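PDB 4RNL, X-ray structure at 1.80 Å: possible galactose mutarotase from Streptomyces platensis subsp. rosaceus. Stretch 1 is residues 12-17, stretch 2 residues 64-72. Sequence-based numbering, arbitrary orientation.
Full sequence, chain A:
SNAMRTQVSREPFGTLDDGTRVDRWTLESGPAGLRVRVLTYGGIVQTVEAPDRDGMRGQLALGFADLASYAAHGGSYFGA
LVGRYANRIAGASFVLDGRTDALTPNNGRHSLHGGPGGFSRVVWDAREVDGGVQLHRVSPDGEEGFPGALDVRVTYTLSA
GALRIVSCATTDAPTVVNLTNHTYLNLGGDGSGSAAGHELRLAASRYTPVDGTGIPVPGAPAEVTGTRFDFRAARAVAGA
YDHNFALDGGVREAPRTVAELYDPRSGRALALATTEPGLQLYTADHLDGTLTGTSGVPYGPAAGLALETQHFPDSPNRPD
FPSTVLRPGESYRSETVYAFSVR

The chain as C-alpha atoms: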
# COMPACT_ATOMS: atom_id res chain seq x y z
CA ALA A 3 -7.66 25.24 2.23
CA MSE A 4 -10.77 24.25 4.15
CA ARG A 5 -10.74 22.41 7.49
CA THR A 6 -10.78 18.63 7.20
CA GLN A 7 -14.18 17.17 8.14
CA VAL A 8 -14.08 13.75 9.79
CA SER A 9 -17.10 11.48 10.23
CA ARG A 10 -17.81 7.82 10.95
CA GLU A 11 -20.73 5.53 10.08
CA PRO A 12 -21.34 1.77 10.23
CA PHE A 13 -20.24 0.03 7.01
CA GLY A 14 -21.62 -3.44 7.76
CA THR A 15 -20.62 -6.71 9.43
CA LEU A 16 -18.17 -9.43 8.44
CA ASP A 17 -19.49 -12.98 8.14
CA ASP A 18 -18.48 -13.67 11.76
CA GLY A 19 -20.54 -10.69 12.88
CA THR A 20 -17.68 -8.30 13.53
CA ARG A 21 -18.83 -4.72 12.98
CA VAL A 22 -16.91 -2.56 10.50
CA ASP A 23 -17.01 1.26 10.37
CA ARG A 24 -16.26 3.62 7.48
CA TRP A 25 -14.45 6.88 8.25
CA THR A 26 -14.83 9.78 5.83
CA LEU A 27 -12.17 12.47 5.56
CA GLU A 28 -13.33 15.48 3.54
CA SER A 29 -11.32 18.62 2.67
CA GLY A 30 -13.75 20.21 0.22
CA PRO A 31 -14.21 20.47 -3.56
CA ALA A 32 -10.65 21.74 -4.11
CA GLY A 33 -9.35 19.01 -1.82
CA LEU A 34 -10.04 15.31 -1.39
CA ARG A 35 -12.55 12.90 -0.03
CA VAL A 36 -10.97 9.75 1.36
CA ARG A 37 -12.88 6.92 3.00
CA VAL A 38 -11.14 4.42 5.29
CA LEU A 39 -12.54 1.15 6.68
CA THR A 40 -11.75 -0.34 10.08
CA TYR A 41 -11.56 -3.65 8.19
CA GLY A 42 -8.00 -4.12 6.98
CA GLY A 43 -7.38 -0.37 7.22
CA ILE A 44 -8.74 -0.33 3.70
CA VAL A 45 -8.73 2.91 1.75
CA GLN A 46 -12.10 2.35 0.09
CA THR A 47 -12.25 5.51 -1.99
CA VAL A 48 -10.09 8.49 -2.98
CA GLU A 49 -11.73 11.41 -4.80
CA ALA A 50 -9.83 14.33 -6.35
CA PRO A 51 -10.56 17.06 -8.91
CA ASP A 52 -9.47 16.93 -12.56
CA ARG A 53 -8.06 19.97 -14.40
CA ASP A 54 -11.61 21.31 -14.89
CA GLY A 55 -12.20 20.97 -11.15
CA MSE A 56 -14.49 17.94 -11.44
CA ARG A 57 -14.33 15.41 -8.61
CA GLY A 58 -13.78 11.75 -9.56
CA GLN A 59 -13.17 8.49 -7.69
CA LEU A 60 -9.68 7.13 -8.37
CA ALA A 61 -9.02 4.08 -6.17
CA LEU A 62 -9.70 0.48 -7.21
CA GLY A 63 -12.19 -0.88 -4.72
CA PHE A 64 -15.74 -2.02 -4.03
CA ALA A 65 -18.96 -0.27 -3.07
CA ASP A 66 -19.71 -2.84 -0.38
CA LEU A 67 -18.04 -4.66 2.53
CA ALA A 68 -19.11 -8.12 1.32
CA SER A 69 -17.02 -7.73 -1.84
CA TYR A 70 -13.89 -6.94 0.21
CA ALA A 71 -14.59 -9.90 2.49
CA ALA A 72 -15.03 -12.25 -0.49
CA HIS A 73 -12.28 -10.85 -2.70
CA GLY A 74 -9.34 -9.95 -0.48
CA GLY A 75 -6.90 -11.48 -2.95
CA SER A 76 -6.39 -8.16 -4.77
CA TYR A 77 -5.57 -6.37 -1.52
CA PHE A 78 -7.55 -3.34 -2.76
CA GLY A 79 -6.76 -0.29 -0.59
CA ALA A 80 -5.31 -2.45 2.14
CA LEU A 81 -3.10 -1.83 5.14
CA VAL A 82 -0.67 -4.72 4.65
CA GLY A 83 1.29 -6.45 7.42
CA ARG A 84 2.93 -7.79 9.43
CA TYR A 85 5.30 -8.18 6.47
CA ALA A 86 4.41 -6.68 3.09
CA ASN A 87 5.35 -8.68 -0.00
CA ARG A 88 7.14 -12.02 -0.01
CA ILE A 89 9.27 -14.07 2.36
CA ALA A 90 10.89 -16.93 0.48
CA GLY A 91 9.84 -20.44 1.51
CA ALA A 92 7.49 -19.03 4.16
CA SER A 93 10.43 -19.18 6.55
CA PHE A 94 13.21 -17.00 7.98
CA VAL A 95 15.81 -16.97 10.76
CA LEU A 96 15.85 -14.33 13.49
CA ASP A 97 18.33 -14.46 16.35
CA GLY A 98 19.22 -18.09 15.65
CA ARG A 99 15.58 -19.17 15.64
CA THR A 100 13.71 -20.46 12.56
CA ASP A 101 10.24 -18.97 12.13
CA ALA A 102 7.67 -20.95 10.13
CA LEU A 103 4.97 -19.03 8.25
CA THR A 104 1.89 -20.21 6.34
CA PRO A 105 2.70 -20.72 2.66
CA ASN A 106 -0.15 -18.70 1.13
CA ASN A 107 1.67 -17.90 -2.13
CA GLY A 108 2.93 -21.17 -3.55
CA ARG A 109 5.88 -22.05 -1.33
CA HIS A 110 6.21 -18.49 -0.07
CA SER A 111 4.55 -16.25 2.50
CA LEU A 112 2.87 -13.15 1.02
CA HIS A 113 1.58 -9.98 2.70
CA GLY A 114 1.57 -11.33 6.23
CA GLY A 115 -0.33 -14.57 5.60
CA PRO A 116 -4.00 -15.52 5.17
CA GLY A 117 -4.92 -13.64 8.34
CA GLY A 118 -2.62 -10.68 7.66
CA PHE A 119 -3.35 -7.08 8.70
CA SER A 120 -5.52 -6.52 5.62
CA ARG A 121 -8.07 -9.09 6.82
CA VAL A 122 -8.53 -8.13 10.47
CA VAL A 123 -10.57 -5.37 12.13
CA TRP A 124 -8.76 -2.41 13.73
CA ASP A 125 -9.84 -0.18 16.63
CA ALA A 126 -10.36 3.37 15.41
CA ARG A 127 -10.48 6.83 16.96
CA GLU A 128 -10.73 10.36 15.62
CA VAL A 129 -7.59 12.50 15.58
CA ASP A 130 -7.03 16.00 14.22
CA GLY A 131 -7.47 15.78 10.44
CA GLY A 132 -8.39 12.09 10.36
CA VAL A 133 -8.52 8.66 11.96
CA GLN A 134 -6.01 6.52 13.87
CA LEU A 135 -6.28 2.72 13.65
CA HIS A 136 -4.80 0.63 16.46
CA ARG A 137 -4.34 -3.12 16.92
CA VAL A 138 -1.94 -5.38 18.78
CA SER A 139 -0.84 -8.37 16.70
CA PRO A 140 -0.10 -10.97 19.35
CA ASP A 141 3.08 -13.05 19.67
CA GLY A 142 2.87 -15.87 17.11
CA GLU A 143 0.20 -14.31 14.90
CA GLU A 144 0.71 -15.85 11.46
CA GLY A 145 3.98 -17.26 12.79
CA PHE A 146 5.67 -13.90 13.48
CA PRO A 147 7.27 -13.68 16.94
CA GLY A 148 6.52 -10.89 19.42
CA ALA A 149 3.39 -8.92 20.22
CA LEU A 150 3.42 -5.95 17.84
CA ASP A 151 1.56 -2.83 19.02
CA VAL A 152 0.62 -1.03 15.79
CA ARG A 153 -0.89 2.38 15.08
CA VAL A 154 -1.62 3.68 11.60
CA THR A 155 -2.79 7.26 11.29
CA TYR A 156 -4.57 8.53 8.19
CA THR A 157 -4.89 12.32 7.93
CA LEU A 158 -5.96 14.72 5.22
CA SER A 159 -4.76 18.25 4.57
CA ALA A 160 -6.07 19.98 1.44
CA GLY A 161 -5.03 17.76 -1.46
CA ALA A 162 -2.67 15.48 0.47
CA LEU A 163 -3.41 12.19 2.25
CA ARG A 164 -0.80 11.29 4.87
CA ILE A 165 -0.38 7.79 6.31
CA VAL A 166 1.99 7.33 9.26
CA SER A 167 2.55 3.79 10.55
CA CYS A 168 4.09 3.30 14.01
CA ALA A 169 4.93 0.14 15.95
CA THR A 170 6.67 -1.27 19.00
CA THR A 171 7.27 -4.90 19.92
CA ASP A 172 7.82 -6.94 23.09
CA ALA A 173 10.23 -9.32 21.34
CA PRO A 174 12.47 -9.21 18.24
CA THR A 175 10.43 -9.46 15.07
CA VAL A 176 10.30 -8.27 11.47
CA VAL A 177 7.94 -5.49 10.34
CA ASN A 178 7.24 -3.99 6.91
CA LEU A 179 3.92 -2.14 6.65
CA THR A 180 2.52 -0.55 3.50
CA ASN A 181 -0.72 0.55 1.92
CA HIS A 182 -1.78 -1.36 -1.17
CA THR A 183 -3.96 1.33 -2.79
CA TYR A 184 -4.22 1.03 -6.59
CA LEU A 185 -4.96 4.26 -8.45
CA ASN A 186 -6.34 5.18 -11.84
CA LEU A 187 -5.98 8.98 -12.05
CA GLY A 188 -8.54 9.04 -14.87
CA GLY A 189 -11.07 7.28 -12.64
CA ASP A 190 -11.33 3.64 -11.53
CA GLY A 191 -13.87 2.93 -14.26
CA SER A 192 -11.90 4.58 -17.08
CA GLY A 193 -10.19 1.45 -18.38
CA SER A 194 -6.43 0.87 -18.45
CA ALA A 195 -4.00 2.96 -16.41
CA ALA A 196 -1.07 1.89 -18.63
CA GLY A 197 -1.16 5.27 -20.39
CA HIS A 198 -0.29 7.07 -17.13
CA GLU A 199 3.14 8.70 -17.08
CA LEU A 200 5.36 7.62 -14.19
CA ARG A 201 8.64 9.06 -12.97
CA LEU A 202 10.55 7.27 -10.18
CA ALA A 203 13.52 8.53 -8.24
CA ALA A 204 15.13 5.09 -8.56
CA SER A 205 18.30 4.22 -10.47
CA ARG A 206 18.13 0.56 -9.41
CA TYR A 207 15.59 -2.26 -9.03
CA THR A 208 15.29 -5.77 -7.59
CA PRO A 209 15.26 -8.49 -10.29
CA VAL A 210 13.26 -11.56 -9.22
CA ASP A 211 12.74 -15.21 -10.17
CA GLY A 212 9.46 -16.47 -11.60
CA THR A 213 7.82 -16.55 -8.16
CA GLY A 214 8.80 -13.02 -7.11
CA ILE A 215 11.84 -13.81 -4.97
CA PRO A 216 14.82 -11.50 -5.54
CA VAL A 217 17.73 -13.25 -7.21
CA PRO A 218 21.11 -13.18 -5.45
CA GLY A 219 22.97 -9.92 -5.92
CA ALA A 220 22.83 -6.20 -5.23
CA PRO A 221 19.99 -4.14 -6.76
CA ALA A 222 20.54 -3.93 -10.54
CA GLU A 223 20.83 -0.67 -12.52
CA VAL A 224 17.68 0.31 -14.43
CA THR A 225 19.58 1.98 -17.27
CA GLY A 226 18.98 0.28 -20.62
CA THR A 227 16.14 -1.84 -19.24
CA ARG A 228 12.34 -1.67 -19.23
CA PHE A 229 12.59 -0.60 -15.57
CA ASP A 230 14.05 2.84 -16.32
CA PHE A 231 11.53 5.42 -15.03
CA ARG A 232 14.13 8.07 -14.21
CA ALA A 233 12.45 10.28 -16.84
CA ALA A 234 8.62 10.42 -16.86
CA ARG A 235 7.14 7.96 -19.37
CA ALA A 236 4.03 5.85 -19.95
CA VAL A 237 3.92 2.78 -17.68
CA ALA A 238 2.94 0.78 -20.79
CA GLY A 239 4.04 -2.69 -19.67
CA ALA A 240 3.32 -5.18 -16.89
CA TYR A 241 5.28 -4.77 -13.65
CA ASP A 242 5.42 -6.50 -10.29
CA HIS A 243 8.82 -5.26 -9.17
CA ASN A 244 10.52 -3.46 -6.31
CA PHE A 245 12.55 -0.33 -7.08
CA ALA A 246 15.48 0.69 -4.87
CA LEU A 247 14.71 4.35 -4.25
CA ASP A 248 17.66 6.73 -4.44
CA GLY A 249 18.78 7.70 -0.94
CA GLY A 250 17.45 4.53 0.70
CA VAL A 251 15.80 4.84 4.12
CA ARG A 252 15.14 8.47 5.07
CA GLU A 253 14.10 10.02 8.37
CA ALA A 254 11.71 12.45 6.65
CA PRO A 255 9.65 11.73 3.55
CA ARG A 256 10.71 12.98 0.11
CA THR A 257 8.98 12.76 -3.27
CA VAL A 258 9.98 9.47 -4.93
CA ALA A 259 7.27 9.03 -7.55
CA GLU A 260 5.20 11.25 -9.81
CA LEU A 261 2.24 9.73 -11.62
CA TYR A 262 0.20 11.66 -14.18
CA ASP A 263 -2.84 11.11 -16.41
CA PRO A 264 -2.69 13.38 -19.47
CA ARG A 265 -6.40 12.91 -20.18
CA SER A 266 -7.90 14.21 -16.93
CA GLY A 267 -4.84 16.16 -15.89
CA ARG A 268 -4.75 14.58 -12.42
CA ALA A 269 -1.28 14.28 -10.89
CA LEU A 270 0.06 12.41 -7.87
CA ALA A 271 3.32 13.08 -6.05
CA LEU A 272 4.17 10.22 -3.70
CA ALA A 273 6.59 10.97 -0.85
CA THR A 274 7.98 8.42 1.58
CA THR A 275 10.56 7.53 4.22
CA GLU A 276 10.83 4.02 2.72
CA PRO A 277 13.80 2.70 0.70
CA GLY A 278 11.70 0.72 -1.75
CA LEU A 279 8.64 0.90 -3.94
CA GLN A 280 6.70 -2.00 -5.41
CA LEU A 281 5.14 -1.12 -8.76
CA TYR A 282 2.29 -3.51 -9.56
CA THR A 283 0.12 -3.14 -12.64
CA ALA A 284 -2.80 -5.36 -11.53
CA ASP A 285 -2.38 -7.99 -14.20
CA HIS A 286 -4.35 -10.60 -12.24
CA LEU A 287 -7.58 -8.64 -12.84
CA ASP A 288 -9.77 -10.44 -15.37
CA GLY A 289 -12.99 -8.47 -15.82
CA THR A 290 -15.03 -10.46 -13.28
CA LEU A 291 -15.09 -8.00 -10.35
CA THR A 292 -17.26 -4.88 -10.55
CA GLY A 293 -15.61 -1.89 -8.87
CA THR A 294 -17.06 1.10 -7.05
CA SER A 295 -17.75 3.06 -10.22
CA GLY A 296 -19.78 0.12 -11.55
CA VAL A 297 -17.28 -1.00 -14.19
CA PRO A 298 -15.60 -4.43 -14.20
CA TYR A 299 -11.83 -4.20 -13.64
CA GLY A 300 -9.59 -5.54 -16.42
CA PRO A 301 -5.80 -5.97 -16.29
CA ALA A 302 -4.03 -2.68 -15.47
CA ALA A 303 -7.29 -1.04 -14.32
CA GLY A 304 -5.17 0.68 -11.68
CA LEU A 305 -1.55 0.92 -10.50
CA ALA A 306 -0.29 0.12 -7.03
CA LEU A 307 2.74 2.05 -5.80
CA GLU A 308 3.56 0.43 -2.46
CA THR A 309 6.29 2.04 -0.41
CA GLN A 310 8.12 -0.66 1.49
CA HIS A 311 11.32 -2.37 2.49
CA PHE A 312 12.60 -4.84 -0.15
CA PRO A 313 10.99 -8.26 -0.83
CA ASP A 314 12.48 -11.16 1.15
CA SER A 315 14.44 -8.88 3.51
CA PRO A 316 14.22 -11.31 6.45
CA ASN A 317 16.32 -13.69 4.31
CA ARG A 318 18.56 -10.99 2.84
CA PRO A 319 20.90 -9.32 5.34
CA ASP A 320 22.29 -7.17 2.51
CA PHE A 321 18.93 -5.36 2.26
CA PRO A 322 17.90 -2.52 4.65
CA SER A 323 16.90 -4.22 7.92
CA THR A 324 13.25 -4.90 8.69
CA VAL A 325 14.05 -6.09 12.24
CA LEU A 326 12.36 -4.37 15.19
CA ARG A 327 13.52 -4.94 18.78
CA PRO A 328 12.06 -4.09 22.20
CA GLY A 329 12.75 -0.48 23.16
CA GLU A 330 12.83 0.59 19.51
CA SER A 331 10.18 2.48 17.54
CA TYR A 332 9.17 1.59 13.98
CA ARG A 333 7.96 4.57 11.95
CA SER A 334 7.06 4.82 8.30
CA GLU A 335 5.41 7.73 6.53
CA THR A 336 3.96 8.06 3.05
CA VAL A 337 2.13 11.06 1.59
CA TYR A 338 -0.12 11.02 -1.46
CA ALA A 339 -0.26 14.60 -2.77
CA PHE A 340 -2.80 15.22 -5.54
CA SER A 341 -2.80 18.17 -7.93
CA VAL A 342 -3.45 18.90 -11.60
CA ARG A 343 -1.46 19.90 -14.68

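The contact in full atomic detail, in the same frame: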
# COMPACT_ATOMS: atom_id res chain seq x y z
N PRO A 12 -21.49 3.22 10.41
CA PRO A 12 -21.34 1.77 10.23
C PRO A 12 -21.22 1.44 8.75
O PRO A 12 -21.86 2.11 7.93
CB PRO A 12 -22.65 1.21 10.79
CG PRO A 12 -23.11 2.24 11.78
CD PRO A 12 -22.69 3.57 11.19
N PHE A 13 -20.42 0.43 8.41
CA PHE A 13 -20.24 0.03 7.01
C PHE A 13 -20.68 -1.42 6.77
O PHE A 13 -20.73 -1.87 5.63
CB PHE A 13 -18.77 0.20 6.59
CG PHE A 13 -18.55 0.05 5.10
CD1 PHE A 13 -19.20 0.87 4.19
CD2 PHE A 13 -17.67 -0.92 4.61
CE1 PHE A 13 -19.00 0.74 2.82
CE2 PHE A 13 -17.45 -1.06 3.24
CZ PHE A 13 -18.12 -0.23 2.34
N GLY A 14 -21.02 -2.12 7.85
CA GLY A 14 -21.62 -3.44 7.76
C GLY A 14 -20.98 -4.41 8.74
O GLY A 14 -20.26 -3.99 9.64
N THR A 15 -21.24 -5.70 8.57
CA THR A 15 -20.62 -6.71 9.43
C THR A 15 -19.95 -7.79 8.59
O THR A 15 -20.46 -8.17 7.53
CB THR A 15 -21.67 -7.41 10.32
OG1 THR A 15 -22.64 -8.05 9.48
CG2 THR A 15 -22.37 -6.42 11.22
N LEU A 16 -18.81 -8.28 9.06
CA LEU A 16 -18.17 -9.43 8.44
C LEU A 16 -19.04 -10.66 8.67
O LEU A 16 -19.99 -10.61 9.46
CB LEU A 16 -16.76 -9.65 9.01
CG LEU A 16 -15.77 -8.51 8.75
CD1 LEU A 16 -14.42 -8.82 9.39
CD2 LEU A 16 -15.61 -8.26 7.26
N ASP A 17 -18.72 -11.75 7.99
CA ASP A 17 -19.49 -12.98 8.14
C ASP A 17 -19.57 -13.42 9.60
O ASP A 17 -20.62 -13.87 10.05
CB ASP A 17 -18.92 -14.09 7.25
CG ASP A 17 -19.21 -13.87 5.77
OD1 ASP A 17 -20.11 -13.06 5.46
OD2 ASP A 17 -18.55 -14.52 4.93
N PHE A 64 -14.37 -1.54 -3.91
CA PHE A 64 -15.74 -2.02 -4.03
C PHE A 64 -16.67 -1.10 -3.28
O PHE A 64 -16.25 -0.42 -2.33
CB PHE A 64 -15.86 -3.42 -3.42
CG PHE A 64 -14.95 -4.44 -4.03
CD1 PHE A 64 -15.15 -4.87 -5.34
CD2 PHE A 64 -13.92 -5.01 -3.29
CE1 PHE A 64 -14.32 -5.83 -5.91
CE2 PHE A 64 -13.09 -5.97 -3.84
CZ PHE A 64 -13.29 -6.38 -5.16
N ALA A 65 -17.93 -1.09 -3.70
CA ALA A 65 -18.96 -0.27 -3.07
C ALA A 65 -19.35 -0.84 -1.71
O ALA A 65 -19.83 -0.10 -0.84
CB ALA A 65 -20.18 -0.17 -3.98
N ASP A 66 -19.15 -2.14 -1.53
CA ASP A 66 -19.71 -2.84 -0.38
C ASP A 66 -18.70 -3.69 0.39
O ASP A 66 -17.73 -4.18 -0.19
CB ASP A 66 -20.86 -3.74 -0.84
CG ASP A 66 -20.38 -4.86 -1.75
OD1 ASP A 66 -19.69 -4.56 -2.75
OD2 ASP A 66 -20.69 -6.03 -1.45
N LEU A 67 -18.94 -3.88 1.68
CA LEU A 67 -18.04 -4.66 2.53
C LEU A 67 -17.93 -6.12 2.08
O LEU A 67 -16.84 -6.68 2.07
CB LEU A 67 -18.50 -4.59 3.99
CG LEU A 67 -17.67 -5.39 4.98
CD1 LEU A 67 -16.24 -4.87 4.99
CD2 LEU A 67 -18.29 -5.33 6.38
N ALA A 68 -19.06 -6.71 1.71
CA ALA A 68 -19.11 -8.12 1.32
C ALA A 68 -18.12 -8.46 0.21
O ALA A 68 -17.52 -9.54 0.21
CB ALA A 68 -20.52 -8.51 0.90
N SER A 69 -17.95 -7.53 -0.73
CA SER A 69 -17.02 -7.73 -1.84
C SER A 69 -15.57 -7.79 -1.33
O SER A 69 -14.79 -8.62 -1.80
CB SER A 69 -17.18 -6.61 -2.88
OG SER A 69 -18.38 -6.75 -3.63
N TYR A 70 -15.23 -6.92 -0.39
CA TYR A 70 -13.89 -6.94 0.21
C TYR A 70 -13.65 -8.23 0.99
O TYR A 70 -12.55 -8.80 0.96
CB TYR A 70 -13.67 -5.75 1.14
CG TYR A 70 -13.40 -4.45 0.45
CD1 TYR A 70 -12.14 -4.16 -0.06
CD2 TYR A 70 -14.40 -3.50 0.31
CE1 TYR A 70 -11.89 -2.95 -0.70
CE2 TYR A 70 -14.17 -2.29 -0.32
CZ TYR A 70 -12.92 -2.02 -0.83
OH TYR A 70 -12.68 -0.81 -1.46
N ALA A 71 -14.67 -8.67 1.72
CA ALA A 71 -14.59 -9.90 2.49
C ALA A 71 -14.38 -11.11 1.58
O ALA A 71 -13.62 -12.03 1.91
CB ALA A 71 -15.86 -10.08 3.30
N ALA A 72 -15.06 -11.11 0.43
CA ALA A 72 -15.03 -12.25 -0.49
C ALA A 72 -13.87 -12.21 -1.46
O ALA A 72 -13.46 -13.24 -2.00
CB ALA A 72 -16.35 -12.34 -1.26
O HOH W 1 -21.35 -2.33 2.82

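The contact joins the end of a strand, residues 12-15, and the residues after it to a short helix, residues 67-72, with the loop that leads into it. The two elements are far apart in sequence. Their axes approach to 9.2 Å and their N-to-C directions differ by 50°. No direct hydrogen bond crosses the contact. It is mainly apolar packing, and it buries 317 Å² in all.

Leu67 covers the most surface. It is the first residue of the helix, and its CA-to-CB bond points toward the strand. With chi1 t and chi2 p, it places CD2 against the backbone of stretch 1. Leu67 CD2 lies 3.7 Å from Gly14 C and 3.7 Å from Thr15 N. Leu67 CD2 is 4.1 Å from Leu16 CD2 and 4.0 Å from Leu16 N. Leu67 CD2 therefore lies along three consecutive residues, Gly14 to Leu16. All three are met through main-chain atoms, and Leu16 through its side chain as well.

Phe13 is second. Its CA-to-CB bond points sideways, but the t rotamer brings the ring nearer to the start of the helix. Phe13 CE2 is 3.8 Å from Leu67 CB, the closest side-chain pair between these residues, and 3.6 Å from Leu67 N. At the tip of the ring, Phe13 CZ lies 3.6 Å from Ala65 O. This oxygen sits at the ring edge, near the ring plane, where the C-H groups present their slight positive charge.

One water links the two backbones beside this packing. It donates to Phe13 O at 2.9 Å and accepts from Leu67 N at 3.1 Å. Leu67 N lies in the first turn of the helix, where a backbone N-H has no preceding helical carbonyl to bond. The water supplies an acceptor and ties this group to the strand.

Leu16 closes the other end of the contact. Its CA-to-CB bond also points sideways, and its end comes nearer to the helix. Leu16 CD2 reaches Ala71 CB at 4.4 Å as well as Leu67. Leu67 and Ala71 are one helical turn apart, joined by the hydrogen bond from Ala71 N to Leu67 O at 3.0 Å, so both can face Leu16.

Gly14 packs closely against Leu67. A CB here would lie 3.5 Å from Leu67 CD2, which is tight. The backbone angles, 135/-167, would also jam it against the preceding carbonyl and by themselves call for glycine.

Asp66 caps the helix start. Asp66 OD2 accepts a weak hydrogen bond from Ser69 N at 3.2 Å, and Asp66 OD1 accepts one from Ser69 OG at 2.7 Å.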